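SidF, inhibitor of growth family, member 3 (Legionella pneumophila subsp. pneumophila, PDB 4FYE) removes phosphate from phosphoinositide lipids by hydrolysis, probably the 3-phosphate of phosphatidylinositol 3,4,5-trisphosphate. Local coordinates at residues A[28-33]-A[181-186]; A[38-43]-A[50-55]; A[200-205]-A[698-703]. The protein carries 1 engineered substitution. All coordinates share one frame; numbering follows the deposited sequence.

How the contacts relate
Following the chain from the N terminus, contact 1 opens first, in the loop 28-33 that leads toward strand 39-42. The chain then makes the short hairpin of contact 2, and after four helices it reaches 181-186, where contact 1 closes; the hairpin is thus enclosed by the longer loop. Strand 184-189 lies beside strand 50-55 in a mixed sheet, so contacts 1 and 2 meet, with Tyr32 O also joined to Arg38 NH1. Contact 3 opens later, on the next strand, 199-206, which pairs with 184-189 through Leu185 N and Tyr204 O. It closes nearly 500 residues on, bringing C-terminal helices onto this N-terminal sheet.

Contact 1: A[28-33]-A[181-186]; sequences QHLAYG and NRDTLI
Asp183 reaches out from the loop just before strand 184-189, its CG anti to the carbonyl carbon (chi1 -67°), a setting that carries the carboxylate toward residues 28-33. At its root, CB lies 3.5 Å from Tyr32 OH. Beyond CG the group forks. OD2 takes a short hydrogen bond of 2.5 Å from Tyr32 OH, met from above the carboxylate plane, while OD1 comes in the plane of the His29 ring to its edge, 3.0 Å from CD2. One buried acid therefore serves two aromatic residues, a phenol that donates and an imidazole C-H edge. Tyrosine suits its place because its long ring delivers a hydroxyl into the interior. The imidazole is also held over one face, where the Asn181 amide stacks nearly parallel, the planes 19° apart and CG 3.8 Å above the ring. His29 NE2 is hydrogen-bonded to Gly48 O, which fixes the ring's rotation and leaves CD2 facing the acid. Leu185 CD2 adds an apolar touch near Tyr32 OH. The hydroxyl's hydrogen bond would be expected to help keep the buried Asp183 ionised, and the nearby carboxylate would in turn tend to favour a protonated His29.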
ATOM      1  N   GLN A  28       7.777 -22.676  11.580  1.00 73.59           N
ATOM      2  CA  GLN A  28       7.432 -21.331  11.068  1.00 69.02           C
ATOM      3  C   GLN A  28       8.162 -21.073   9.761  1.00 67.98           C
ATOM      4  O   GLN A  28       9.240 -21.620   9.526  1.00 65.52           O
ATOM      5  CB  GLN A  28       7.740 -20.252  12.112  1.00 62.64           C
ATOM      6  CG  GLN A  28       7.238 -20.645  13.493  1.00 66.89           C
ATOM      7  CD  GLN A  28       7.583 -19.679  14.597  1.00 63.77           C
ATOM      8  OE1 GLN A  28       8.327 -18.727  14.400  1.00 67.43           O
ATOM      9  NE2 GLN A  28       7.009 -19.907  15.773  1.00 69.20           N
ATOM     10  N   HIS A  29       7.555 -20.280   8.888  1.00 64.98           N
ATOM     11  CA  HIS A  29       8.243 -19.860   7.671  1.00 65.14           C
ATOM     12  C   HIS A  29       9.504 -19.000   7.842  1.00 67.24           C
ATOM     13  O   HIS A  29      10.358 -18.931   6.950  1.00 64.38           O
ATOM     14  CB  HIS A  29       7.223 -19.197   6.751  1.00 67.05           C
ATOM     15  CG  HIS A  29       6.063 -20.118   6.387  1.00 74.24           C
ATOM     16  ND1 HIS A  29       6.236 -21.452   6.090  1.00 69.70           N
ATOM     17  CD2 HIS A  29       4.704 -19.865   6.282  1.00 64.16           C
ATOM     18  CE1 HIS A  29       5.046 -22.006   5.834  1.00 72.98           C
ATOM     19  NE2 HIS A  29       4.101 -21.038   5.959  1.00 75.45           N
ATOM     20  N   LEU A  30       9.641 -18.319   8.970  1.00 61.81           N
ATOM     21  CA  LEU A  30      10.792 -17.449   9.170  1.00 59.44           C
ATOM     22  C   LEU A  30      10.766 -16.970  10.620  1.00 54.67           C
ATOM     23  O   LEU A  30       9.747 -17.104  11.306  1.00 53.12           O
ATOM     24  CB  LEU A  30      10.755 -16.276   8.171  1.00 60.44           C
ATOM     25  CG  LEU A  30       9.788 -15.115   8.476  1.00 62.39           C
ATOM     26  CD1 LEU A  30      10.505 -13.790   8.789  1.00 55.84           C
ATOM     27  CD2 LEU A  30       8.866 -14.949   7.300  1.00 57.59           C
ATOM     28  N   ALA A  31      11.877 -16.427  11.090  1.00 51.12           N
ATOM     29  CA  ALA A  31      11.947 -16.036  12.483  1.00 51.46           C
ATOM     30  C   ALA A  31      11.482 -14.613  12.694  1.00 47.84           C
ATOM     31  O   ALA A  31      11.964 -13.673  12.066  1.00 45.30           O
ATOM     32  CB  ALA A  31      13.345 -16.212  13.016  1.00 48.27           C
ATOM     33  N   TYR A  32      10.526 -14.472  13.588  1.00 48.19           N
ATOM     34  CA  TYR A  32      10.024 -13.149  13.978  1.00 45.99           C
ATOM     35  C   TYR A  32      10.502 -12.603  15.338  1.00 47.45           C
ATOM     36  O   TYR A  32      10.435 -11.381  15.541  1.00 51.05           O
ATOM     37  CB  TYR A  32       8.537 -13.254  14.022  1.00 45.33           C
ATOM     38  CG  TYR A  32       7.942 -13.407  12.691  1.00 44.01           C
ATOM     39  CD1 TYR A  32       7.670 -12.259  11.890  1.00 40.12           C
ATOM     40  CD2 TYR A  32       7.602 -14.668  12.204  1.00 43.55           C
ATOM     41  CE1 TYR A  32       7.069 -12.381  10.637  1.00 38.00           C
ATOM     42  CE2 TYR A  32       7.004 -14.797  10.944  1.00 42.83           C
ATOM     43  CZ  TYR A  32       6.742 -13.669  10.181  1.00 44.68           C
ATOM     44  OH  TYR A  32       6.098 -13.815   8.978  1.00 53.12           O
ATOM     45  N   GLY A  33      10.964 -13.498  16.235  1.00 43.87           N
ATOM     46  CA  GLY A  33      11.448 -13.188  17.575  1.00 42.52           C
ATOM     47  C   GLY A  33      10.320 -12.683  18.474  1.00 49.49           C
ATOM     48  O   GLY A  33       9.140 -12.852  18.155  1.00 47.76           O
ATOM     49  N   ASN A 181       6.291 -17.707   0.484  1.00 83.63           N
ATOM     50  CA  ASN A 181       5.194 -18.010   1.424  1.00 83.50           C
ATOM     51  C   ASN A 181       4.975 -16.960   2.492  1.00 80.25           C
ATOM     52  O   ASN A 181       5.534 -17.037   3.603  1.00 80.51           O
ATOM     53  CB  ASN A 181       5.350 -19.406   2.048  1.00 91.08           C
ATOM     54  CG  ASN A 181       4.015 -20.136   2.211  1.00102.22           C
ATOM     55  OD1 ASN A 181       3.966 -21.379   2.270  1.00 95.42           O
ATOM     56  ND2 ASN A 181       2.925 -19.371   2.298  1.00 94.15           N
ATOM     57  N   ARG A 182       4.169 -15.963   2.143  1.00 65.19           N
ATOM     58  CA  ARG A 182       3.974 -14.810   3.023  1.00 58.34           C
ATOM     59  C   ARG A 182       2.830 -15.043   4.027  1.00 51.20           C
ATOM     60  O   ARG A 182       1.738 -15.513   3.691  1.00 47.51           O
ATOM     61  CB  ARG A 182       3.750 -13.515   2.235  1.00 68.30           C
ATOM     62  CG  ARG A 182       4.739 -13.225   1.108  1.00 71.58           C
ATOM     63  CD  ARG A 182       4.099 -13.447  -0.257  1.00 76.91           C
ATOM     64  NE  ARG A 182       3.415 -12.262  -0.826  1.00 93.90           N
ATOM     65  CZ  ARG A 182       3.380 -11.015  -0.320  1.00 76.69           C
ATOM     66  NH1 ARG A 182       3.987 -10.694   0.823  1.00 78.09           N
ATOM     67  NH2 ARG A 182       2.703 -10.079  -0.962  1.00 66.51           N
ATOM     68  N   ASP A 183       3.111 -14.691   5.266  1.00 44.72           N
ATOM     69  CA  ASP A 183       2.203 -14.847   6.343  1.00 46.90           C
ATOM     70  C   ASP A 183       1.187 -13.675   6.378  1.00 45.62           C
ATOM     71  O   ASP A 183       1.470 -12.532   5.984  1.00 45.45           O
ATOM     72  CB  ASP A 183       3.026 -14.865   7.634  1.00 45.11           C
ATOM     73  CG  ASP A 183       3.920 -16.073   7.763  1.00 52.35           C
ATOM     74  OD1 ASP A 183       3.690 -17.116   7.092  1.00 60.04           O
ATOM     75  OD2 ASP A 183       4.885 -15.988   8.577  1.00 69.75           O
ATOM     76  N   THR A 184       0.017 -13.939   6.890  1.00 39.34           N
ATOM     77  CA  THR A 184      -0.885 -12.855   7.175  1.00 43.11           C
ATOM     78  C   THR A 184      -0.452 -12.174   8.480  1.00 43.08           C
ATOM     79  O   THR A 184      -0.064 -12.849   9.421  1.00 43.94           O
ATOM     80  CB  THR A 184      -2.307 -13.409   7.327  1.00 41.36           C
ATOM     81  OG1 THR A 184      -2.805 -13.747   6.031  1.00 43.88           O
ATOM     82  CG2 THR A 184      -3.161 -12.354   7.825  1.00 38.77           C
ATOM     83  N   LEU A 185      -0.529 -10.857   8.546  1.00 40.00           N
ATOM     84  CA  LEU A 185      -0.092 -10.229   9.744  1.00 39.88           C
ATOM     85  C   LEU A 185      -1.197  -9.431  10.407  1.00 44.98           C
ATOM     86  O   LEU A 185      -1.876  -8.604   9.747  1.00 42.64           O
ATOM     87  CB  LEU A 185       1.059  -9.298   9.431  1.00 38.92           C
ATOM     88  CG  LEU A 185       2.075  -9.848   8.455  1.00 40.25           C
ATOM     89  CD1 LEU A 185       2.869  -8.611   8.051  1.00 36.99           C
ATOM     90  CD2 LEU A 185       2.976 -10.912   9.127  1.00 36.61           C
ATOM     91  N   ILE A 186      -1.341  -9.648  11.727  1.00 42.40           N
ATOM     92  CA  ILE A 186      -2.427  -9.064  12.503  1.00 39.38           C
ATOM     93  C   ILE A 186      -1.966  -8.348  13.771  1.00 37.72           C
ATOM     94  O   ILE A 186      -1.187  -8.876  14.568  1.00 36.84           O
ATOM     95  CB  ILE A 186      -3.462 -10.135  12.890  1.00 43.28           C
ATOM     96  CG1 ILE A 186      -3.950 -10.856  11.653  1.00 42.87           C
ATOM     97  CG2 ILE A 186      -4.721  -9.487  13.499  1.00 41.07           C
ATOM     98  CD1 ILE A 186      -5.089 -11.818  11.958  1.00 45.76           C
TER

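Contact 2: A[38-43]-A[50-55]; sequences RQVFKD and QVVVVN
Val51, Val52 and Val53 all hold CG1 anti to the backbone N (chi1 within 5° of 180°), and Phe41 turns CG anti to its carbonyl carbon (chi1 -67°), so that its ring leans back across Val53. These residues belong to an antiparallel beta hairpin, strands 39-42 and 50-55, at one margin of the mixed sheet. Gln39 with Val53 and Phe41 with Val51 are hydrogen-bonded pairs, each closed by two reciprocal backbone bonds; Val40 with Val52, between them, is a non-hydrogen-bonded pair. Val52 CA and Val40 CA also offer C-H groups to Gln39 O and Val51 O.

On one face, Phe41 and Val53 cross at about a right angle, with Phe41 CD2 3.8 Å from Val53 CG2, while Phe41 CB lies 4.4 Å from Val51 CB. Beta-branched valine suits the strand, since the extended backbone accommodates both methyls with little crowding and they offer a broad apolar surface. On the other face Val40 CG2 stands 4.5 Å from Val52 CG2, and Val40 CG1 touches Gln50 OE1 at 3.7 Å. That amide is anchored beyond the hairpin, by His29 N at OE1 and Asn27 O at NE2. Arg38 lays its aliphatic CG beside Val54 CG2, the chains pointing the same way, and carries its guanidinium on to Tyr32 O. The four ladder bonds differ in their acceptor geometry: Val51 N approaches Phe41 O at 3.0 Å from 32° above the carbonyl plane, whereas the other three donors lie in the plane.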
ATOM      1  N   ARG A  38       4.991 -12.062  19.463  1.00 51.47           N
ATOM      2  CA  ARG A  38       4.732 -12.383  18.012  1.00 48.80           C
ATOM      3  C   ARG A  38       4.309 -13.847  17.899  1.00 49.26           C
ATOM      4  O   ARG A  38       5.126 -14.767  17.745  1.00 47.89           O
ATOM      5  CB  ARG A  38       5.915 -12.019  17.099  1.00 42.81           C
ATOM      6  CG  ARG A  38       6.171 -10.503  17.006  1.00 41.37           C
ATOM      7  CD  ARG A  38       7.379 -10.222  16.149  1.00 42.05           C
ATOM      8  NE  ARG A  38       7.588  -8.797  15.979  1.00 40.20           N
ATOM      9  CZ  ARG A  38       8.551  -8.237  15.242  1.00 39.00           C
ATOM     10  NH1 ARG A  38       9.459  -8.969  14.607  1.00 39.45           N
ATOM     11  NH2 ARG A  38       8.622  -6.920  15.149  1.00 38.11           N
ATOM     12  N   GLN A  39       3.016 -14.072  17.995  1.00 45.75           N
ATOM     13  CA  GLN A  39       2.563 -15.417  18.051  1.00 46.20           C
ATOM     14  C   GLN A  39       2.150 -15.896  16.683  1.00 46.98           C
ATOM     15  O   GLN A  39       1.585 -15.140  15.888  1.00 46.26           O
ATOM     16  CB  GLN A  39       1.460 -15.490  19.058  1.00 48.28           C
ATOM     17  CG  GLN A  39       2.019 -15.046  20.403  1.00 52.52           C
ATOM     18  CD  GLN A  39       1.259 -15.722  21.504  1.00 64.56           C
ATOM     19  OE1 GLN A  39       0.039 -15.542  21.616  1.00 62.84           O
ATOM     20  NE2 GLN A  39       1.947 -16.588  22.261  1.00 68.43           N
ATOM     21  N   VAL A  40       2.481 -17.144  16.412  1.00 47.31           N
ATOM     22  CA  VAL A  40       2.285 -17.728  15.121  1.00 51.32           C
ATOM     23  C   VAL A  40       1.282 -18.871  15.140  1.00 54.17           C
ATOM     24  O   VAL A  40       1.243 -19.690  16.075  1.00 53.71           O
ATOM     25  CB  VAL A  40       3.618 -18.202  14.542  1.00 53.74           C
ATOM     26  CG1 VAL A  40       3.461 -18.512  13.059  1.00 51.82           C
ATOM     27  CG2 VAL A  40       4.651 -17.111  14.716  1.00 53.60           C
ATOM     28  N   PHE A  41       0.497 -18.934  14.081  1.00 50.66           N
ATOM     29  CA  PHE A  41      -0.702 -19.752  14.075  1.00 53.73           C
ATOM     30  C   PHE A  41      -0.992 -20.287  12.660  1.00 57.91           C
ATOM     31  O   PHE A  41      -0.447 -19.789  11.651  1.00 57.84           O
ATOM     32  CB  PHE A  41      -1.886 -18.880  14.463  1.00 49.46           C
ATOM     33  CG  PHE A  41      -1.866 -18.368  15.886  1.00 50.37           C
ATOM     34  CD1 PHE A  41      -2.188 -19.212  16.952  1.00 49.01           C
ATOM     35  CD2 PHE A  41      -1.618 -17.002  16.152  1.00 47.17           C
ATOM     36  CE1 PHE A  41      -2.214 -18.734  18.260  1.00 48.76           C
ATOM     37  CE2 PHE A  41      -1.624 -16.527  17.452  1.00 50.14           C
ATOM     38  CZ  PHE A  41      -1.931 -17.395  18.522  1.00 48.72           C
ATOM     39  N   LYS A  42      -1.889 -21.266  12.544  1.00 63.95           N
ATOM     40  CA  LYS A  42      -2.172 -21.835  11.202  1.00 63.17           C
ATOM     41  C   LYS A  42      -3.253 -20.998  10.575  1.00 58.67           C
ATOM     42  O   LYS A  42      -4.112 -20.487  11.293  1.00 55.99           O
ATOM     43  CB  LYS A  42      -2.618 -23.285  11.292  1.00 68.27           C
ATOM     44  CG  LYS A  42      -1.510 -24.302  11.590  1.00 72.83           C
ATOM     45  CD  LYS A  42      -2.071 -25.706  11.309  1.00 77.71           C
ATOM     46  CE  LYS A  42      -1.343 -26.858  11.999  1.00 85.12           C
ATOM     47  NZ  LYS A  42      -2.144 -28.139  11.912  1.00 86.26           N
ATOM     48  N   ASP A  43      -3.212 -20.816   9.254  1.00 55.74           N
ATOM     49  CA  ASP A  43      -4.298 -20.091   8.587  1.00 53.94           C
ATOM     50  C   ASP A  43      -5.604 -20.872   8.737  1.00 57.61           C
ATOM     51  O   ASP A  43      -5.624 -22.093   8.561  1.00 60.48           O
ATOM     52  CB  ASP A  43      -3.968 -19.839   7.130  1.00 57.71           C
ATOM     53  CG  ASP A  43      -4.947 -18.887   6.468  1.00 63.26           C
ATOM     54  OD1 ASP A  43      -6.028 -19.373   6.039  1.00 68.59           O
ATOM     55  OD2 ASP A  43      -4.651 -17.661   6.411  1.00 53.35           O
ATOM     56  N   GLN A  50       0.367 -19.310   7.157  1.00 57.91           N
ATOM     57  CA  GLN A  50       0.479 -18.955   8.557  1.00 55.47           C
ATOM     58  C   GLN A  50       0.049 -17.543   8.832  1.00 52.18           C
ATOM     59  O   GLN A  50       0.004 -16.711   7.922  1.00 48.20           O
ATOM     60  CB  GLN A  50       1.905 -19.193   9.051  1.00 56.42           C
ATOM     61  CG  GLN A  50       2.109 -20.666   9.415  1.00 62.63           C
ATOM     62  CD  GLN A  50       3.572 -21.040   9.598  1.00 62.76           C
ATOM     63  OE1 GLN A  50       4.419 -20.194   9.905  1.00 67.15           O
ATOM     64  NE2 GLN A  50       3.876 -22.328   9.419  1.00 63.35           N
ATOM     65  N   VAL A  51      -0.164 -17.268  10.116  1.00 49.21           N
ATOM     66  CA  VAL A  51      -0.636 -16.002  10.560  1.00 48.00           C
ATOM     67  C   VAL A  51       0.159 -15.560  11.758  1.00 51.40           C
ATOM     68  O   VAL A  51       0.324 -16.338  12.691  1.00 50.77           O
ATOM     69  CB  VAL A  51      -2.065 -16.186  11.005  1.00 47.19           C
ATOM     70  CG1 VAL A  51      -2.660 -14.872  11.415  1.00 43.79           C
ATOM     71  CG2 VAL A  51      -2.832 -16.799   9.864  1.00 48.60           C
ATOM     72  N   VAL A  52       0.637 -14.317  11.768  1.00 44.90           N
ATOM     73  CA  VAL A  52       1.304 -13.848  12.953  1.00 40.83           C
ATOM     74  C   VAL A  52       0.430 -12.793  13.638  1.00 43.97           C
ATOM     75  O   VAL A  52      -0.007 -11.823  12.982  1.00 43.83           O
ATOM     76  CB  VAL A  52       2.607 -13.161  12.599  1.00 43.96           C
ATOM     77  CG1 VAL A  52       3.323 -12.797  13.892  1.00 42.51           C
ATOM     78  CG2 VAL A  52       3.482 -14.013  11.671  1.00 45.23           C
ATOM     79  N   VAL A  53       0.218 -12.918  14.946  1.00 43.94           N
ATOM     80  CA  VAL A  53      -0.741 -12.058  15.660  1.00 43.20           C
ATOM     81  C   VAL A  53      -0.036 -11.393  16.871  1.00 45.50           C
ATOM     82  O   VAL A  53       0.698 -12.041  17.598  1.00 45.53           O
ATOM     83  CB  VAL A  53      -1.985 -12.864  16.131  1.00 45.95           C
ATOM     84  CG1 VAL A  53      -2.991 -11.993  16.888  1.00 45.54           C
ATOM     85  CG2 VAL A  53      -2.731 -13.518  14.958  1.00 44.52           C
ATOM     86  N   VAL A  54      -0.253 -10.105  17.063  1.00 41.25           N
ATOM     87  CA  VAL A  54       0.244  -9.407  18.202  1.00 42.54           C
ATOM     88  C   VAL A  54      -0.929  -8.706  18.893  1.00 43.57           C
ATOM     89  O   VAL A  54      -1.666  -7.961  18.241  1.00 50.96           O
ATOM     90  CB  VAL A  54       1.258  -8.296  17.784  1.00 42.57           C
ATOM     91  CG1 VAL A  54       1.514  -7.353  18.948  1.00 42.17           C
ATOM     92  CG2 VAL A  54       2.612  -8.849  17.370  1.00 35.84           C
ATOM     93  N   ASN A  55      -1.066  -8.874  20.206  1.00 41.98           N
ATOM     94  CA  ASN A  55      -1.949  -8.033  21.040  1.00 45.33           C
ATOM     95  C   ASN A  55      -1.196  -6.986  21.818  1.00 44.72           C
ATOM     96  O   ASN A  55      -0.225  -7.324  22.494  1.00 45.04           O
ATOM     97  CB  ASN A  55      -2.746  -8.917  22.045  1.00 49.86           C
ATOM     98  CG  ASN A  55      -3.330 -10.123  21.367  1.00 56.24           C
ATOM     99  OD1 ASN A  55      -4.405 -10.049  20.790  1.00 64.08           O
ATOM    100  ND2 ASN A  55      -2.571 -11.195  21.306  1.00 59.49           N
TER

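Contact 3: A[200-205]-A[698-703]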
ATOM      1  N   GLN A 200     -10.199  -3.304  18.414  1.00 50.25           N
ATOM      2  CA  GLN A 200      -9.885  -3.008  17.057  1.00 45.46           C
ATOM      3  C   GLN A 200      -8.772  -3.923  16.496  1.00 43.91           C
ATOM      4  O   GLN A 200      -8.111  -4.662  17.251  1.00 42.81           O
ATOM      5  CB  GLN A 200      -9.516  -1.528  16.969  1.00 47.76           C
ATOM      6  CG  GLN A 200     -10.694  -0.544  16.949  1.00 44.06           C
ATOM      7  CD  GLN A 200     -11.557  -0.590  18.212  1.00 52.37           C
ATOM      8  OE1 GLN A 200     -12.783  -0.761  18.095  1.00 51.49           O
ATOM      9  NE2 GLN A 200     -10.942  -0.415  19.423  1.00 45.74           N
ATOM     10  N   PHE A 201      -8.553  -3.878  15.175  1.00 41.84           N
ATOM     11  CA  PHE A 201      -7.458  -4.659  14.543  1.00 38.72           C
ATOM     12  C   PHE A 201      -7.027  -4.008  13.239  1.00 39.65           C
ATOM     13  O   PHE A 201      -7.799  -3.248  12.618  1.00 36.26           O
ATOM     14  CB  PHE A 201      -7.879  -6.072  14.217  1.00 38.24           C
ATOM     15  CG  PHE A 201      -9.062  -6.134  13.321  1.00 39.17           C
ATOM     16  CD1 PHE A 201     -10.334  -6.190  13.851  1.00 45.43           C
ATOM     17  CD2 PHE A 201      -8.906  -6.182  11.934  1.00 40.82           C
ATOM     18  CE1 PHE A 201     -11.458  -6.245  13.001  1.00 51.34           C
ATOM     19  CE2 PHE A 201     -10.001  -6.224  11.084  1.00 41.85           C
ATOM     20  CZ  PHE A 201     -11.274  -6.243  11.610  1.00 47.68           C
ATOM     21  N   ILE A 202      -5.806  -4.347  12.822  1.00 38.96           N
ATOM     22  CA  ILE A 202      -5.306  -4.047  11.513  1.00 41.54           C
ATOM     23  C   ILE A 202      -4.568  -5.287  11.016  1.00 43.90           C
ATOM     24  O   ILE A 202      -3.780  -5.868  11.757  1.00 40.97           O
ATOM     25  CB  ILE A 202      -4.250  -2.923  11.543  1.00 44.32           C
ATOM     26  CG1 ILE A 202      -4.756  -1.678  12.241  1.00 42.90           C
ATOM     27  CG2 ILE A 202      -3.839  -2.560  10.099  1.00 43.24           C
ATOM     28  CD1 ILE A 202      -3.609  -0.824  12.715  1.00 41.72           C
ATOM     29  N   MET A 203      -4.767  -5.646   9.748  1.00 41.21           N
ATOM     30  CA  MET A 203      -4.041  -6.762   9.200  1.00 40.36           C
ATOM     31  C   MET A 203      -3.537  -6.494   7.787  1.00 39.18           C
ATOM     32  O   MET A 203      -3.995  -5.585   7.151  1.00 40.83           O
ATOM     33  CB  MET A 203      -4.888  -8.007   9.240  1.00 46.82           C
ATOM     34  CG  MET A 203      -6.307  -7.819   8.770  1.00 41.88           C
ATOM     35  SD  MET A 203      -7.085  -9.477   8.700  1.00 48.74           S
ATOM     36  CE  MET A 203      -7.775  -9.752  10.342  1.00 37.46           C
ATOM     37  N   TYR A 204      -2.504  -7.218   7.380  1.00 39.76           N
ATOM     38  CA  TYR A 204      -1.904  -7.176   6.089  1.00 37.78           C
ATOM     39  C   TYR A 204      -2.053  -8.605   5.653  1.00 38.79           C
ATOM     40  O   TYR A 204      -1.572  -9.548   6.353  1.00 40.40           O
ATOM     41  CB  TYR A 204      -0.403  -6.742   6.128  1.00 43.47           C
ATOM     42  CG  TYR A 204      -0.114  -5.222   6.288  1.00 45.98           C
ATOM     43  CD1 TYR A 204      -1.083  -4.327   6.671  1.00 48.73           C
ATOM     44  CD2 TYR A 204       1.142  -4.720   6.077  1.00 52.80           C
ATOM     45  CE1 TYR A 204      -0.821  -2.967   6.799  1.00 53.39           C
ATOM     46  CE2 TYR A 204       1.440  -3.359   6.247  1.00 47.78           C
ATOM     47  CZ  TYR A 204       0.468  -2.483   6.593  1.00 50.99           C
ATOM     48  OH  TYR A 204       0.780  -1.136   6.753  1.00 45.85           O
ATOM     49  N   ILE A 205      -2.829  -8.779   4.568  1.00 37.08           N
ATOM     50  CA  ILE A 205      -3.022 -10.053   3.976  1.00 36.23           C
ATOM     51  C   ILE A 205      -2.290  -9.988   2.660  1.00 38.54           C
ATOM     52  O   ILE A 205      -2.535  -9.121   1.860  1.00 41.55           O
ATOM     53  CB  ILE A 205      -4.486 -10.348   3.738  1.00 38.25           C
ATOM     54  CG1 ILE A 205      -5.288 -10.289   5.037  1.00 35.38           C
ATOM     55  CG2 ILE A 205      -4.655 -11.747   3.125  1.00 40.44           C
ATOM     56  CD1 ILE A 205      -6.783 -10.127   4.719  1.00 34.11           C
ATOM     57  N   ARG A 698       0.227   5.620  18.843  1.00 41.83           N
ATOM     58  CA  ARG A 698       1.206   4.752  19.438  1.00 42.76           C
ATOM     59  C   ARG A 698       0.967   3.347  18.998  1.00 42.84           C
ATOM     60  O   ARG A 698       1.900   2.566  18.878  1.00 46.07           O
ATOM     61  CB  ARG A 698       1.213   4.857  20.964  1.00 45.81           C
ATOM     62  CG  ARG A 698       1.897   6.126  21.442  1.00 41.66           C
ATOM     63  CD  ARG A 698       1.916   6.185  22.923  1.00 42.11           C
ATOM     64  NE  ARG A 698       2.699   7.324  23.404  1.00 44.07           N
ATOM     65  CZ  ARG A 698       2.800   7.657  24.706  1.00 45.26           C
ATOM     66  NH1 ARG A 698       2.134   6.950  25.612  1.00 41.19           N
ATOM     67  NH2 ARG A 698       3.575   8.697  25.107  1.00 45.65           N
ATOM     68  N   GLU A 699      -0.243   3.032  18.617  1.00 42.49           N
ATOM     69  CA  GLU A 699      -0.527   1.623  18.326  1.00 45.54           C
ATOM     70  C   GLU A 699       0.049   1.236  16.953  1.00 50.33           C
ATOM     71  O   GLU A 699       0.507   0.102  16.755  1.00 54.67           O
ATOM     72  CB  GLU A 699      -2.030   1.335  18.344  1.00 49.05           C
ATOM     73  CG  GLU A 699      -2.776   1.520  19.668  1.00 45.44           C
ATOM     74  CD  GLU A 699      -2.286   0.573  20.741  1.00 50.11           C
ATOM     75  OE1 GLU A 699      -2.724   0.752  21.876  1.00 50.79           O
ATOM     76  OE2 GLU A 699      -1.447  -0.333  20.483  1.00 50.84           O
ATOM     77  N   LEU A 700       0.056   2.196  16.031  1.00 45.91           N
ATOM     78  CA  LEU A 700       0.211   1.923  14.596  1.00 40.24           C
ATOM     79  C   LEU A 700       1.607   1.515  14.117  1.00 38.81           C
ATOM     80  O   LEU A 700       1.773   1.054  12.996  1.00 36.43           O
ATOM     81  CB  LEU A 700      -0.310   3.109  13.798  1.00 37.61           C
ATOM     82  CG  LEU A 700      -1.640   3.540  14.404  1.00 38.79           C
ATOM     83  CD1 LEU A 700      -2.031   4.892  13.835  1.00 35.84           C
ATOM     84  CD2 LEU A 700      -2.701   2.490  14.095  1.00 38.44           C
ATOM     85  N   THR A 701       2.648   1.607  14.928  1.00 42.22           N
ATOM     86  CA  THR A 701       3.974   1.204  14.342  1.00 38.10           C
ATOM     87  C   THR A 701       4.176  -0.277  14.419  1.00 38.18           C
ATOM     88  O   THR A 701       5.068  -0.871  13.754  1.00 44.74           O
ATOM     89  CB  THR A 701       5.145   1.898  15.006  1.00 38.50           C
ATOM     90  OG1 THR A 701       4.758   2.195  16.365  1.00 44.76           O
ATOM     91  CG2 THR A 701       5.451   3.214  14.225  1.00 38.79           C
ATOM     92  N   THR A 702       3.324  -0.921  15.175  1.00 34.88           N
ATOM     93  CA  THR A 702       3.586  -2.321  15.418  1.00 37.74           C
ATOM     94  C   THR A 702       3.390  -3.221  14.199  1.00 38.65           C
ATOM     95  O   THR A 702       4.257  -4.049  13.920  1.00 39.23           O
ATOM     96  CB  THR A 702       3.101  -2.825  16.819  1.00 37.55           C
ATOM     97  OG1 THR A 702       2.013  -3.684  16.688  1.00 55.40           O
ATOM     98  CG2 THR A 702       2.767  -1.718  17.725  1.00 35.15           C
ATOM     99  N   ILE A 703       2.334  -2.984  13.412  1.00 39.10           N
ATOM    100  CA  ILE A 703       2.115  -3.699  12.141  1.00 34.63           C
ATOM    101  C   ILE A 703       3.247  -3.388  11.153  1.00 40.06           C
ATOM    102  O   ILE A 703       3.628  -4.279  10.407  1.00 37.94           O
ATOM    103  CB  ILE A 703       0.694  -3.421  11.530  1.00 38.10           C
ATOM    104  CG1 ILE A 703       0.263  -4.517  10.552  1.00 39.37           C
ATOM    105  CG2 ILE A 703       0.584  -2.063  10.805  1.00 34.70           C
ATOM    106  CD1 ILE A 703      -0.174  -5.771  11.244  1.00 37.29           C
TER
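Ile703 crosses Tyr204 obliquely, with its CG1 above the ring. That carbon sits almost on the ring normal, 4.2 Å from the centroid of the Tyr204 ring and only 11° off the perpendicular, so the contact is a CH-pi interaction over the face and not at the edge. The torsions explain this placing. Tyr204 CG is anti to the carbonyl carbon (chi1 -79°), beside the backbone N, while Ile703 keeps CG1 anti to its own N, leaving CG2 in the crowded position between N and the carbonyl carbon. From there CG2 comes 4.2 Å from Tyr204 OH, while CD1 turns back over the CG end of the ring toward the strand backbone, 3.6 Å from Ile202 O. Isoleucine suits this place because its branches can cover ring, hydroxyl and backbone together. Three residues earlier, Leu700 meets Ile202 at about a right angle, tip to tip, with CD2 3.7 Å from Ile202 CD1. Both are apolar and buried, and contact between the segments is by van der Waals packing and CH-pi alone.

Along strand 199-206 side chains alternate: Ile202 and Tyr204 direct their CB atoms toward the helical segment, whereas the CB of Met203 is directed away, and its side chain packs on Ile186 and Ile250. The polar end of Tyr204 is held by Gln654 OE1, and its ring also meets that of His707 at about 80°. Leu700 lies where helix 692-699 gives way to helix 701-712, so this junction rests on the sheet face, with strands 184-189 and 247-254 flanking strand 199-206 and helix 652-668 packing against both Tyr204 and Leu700.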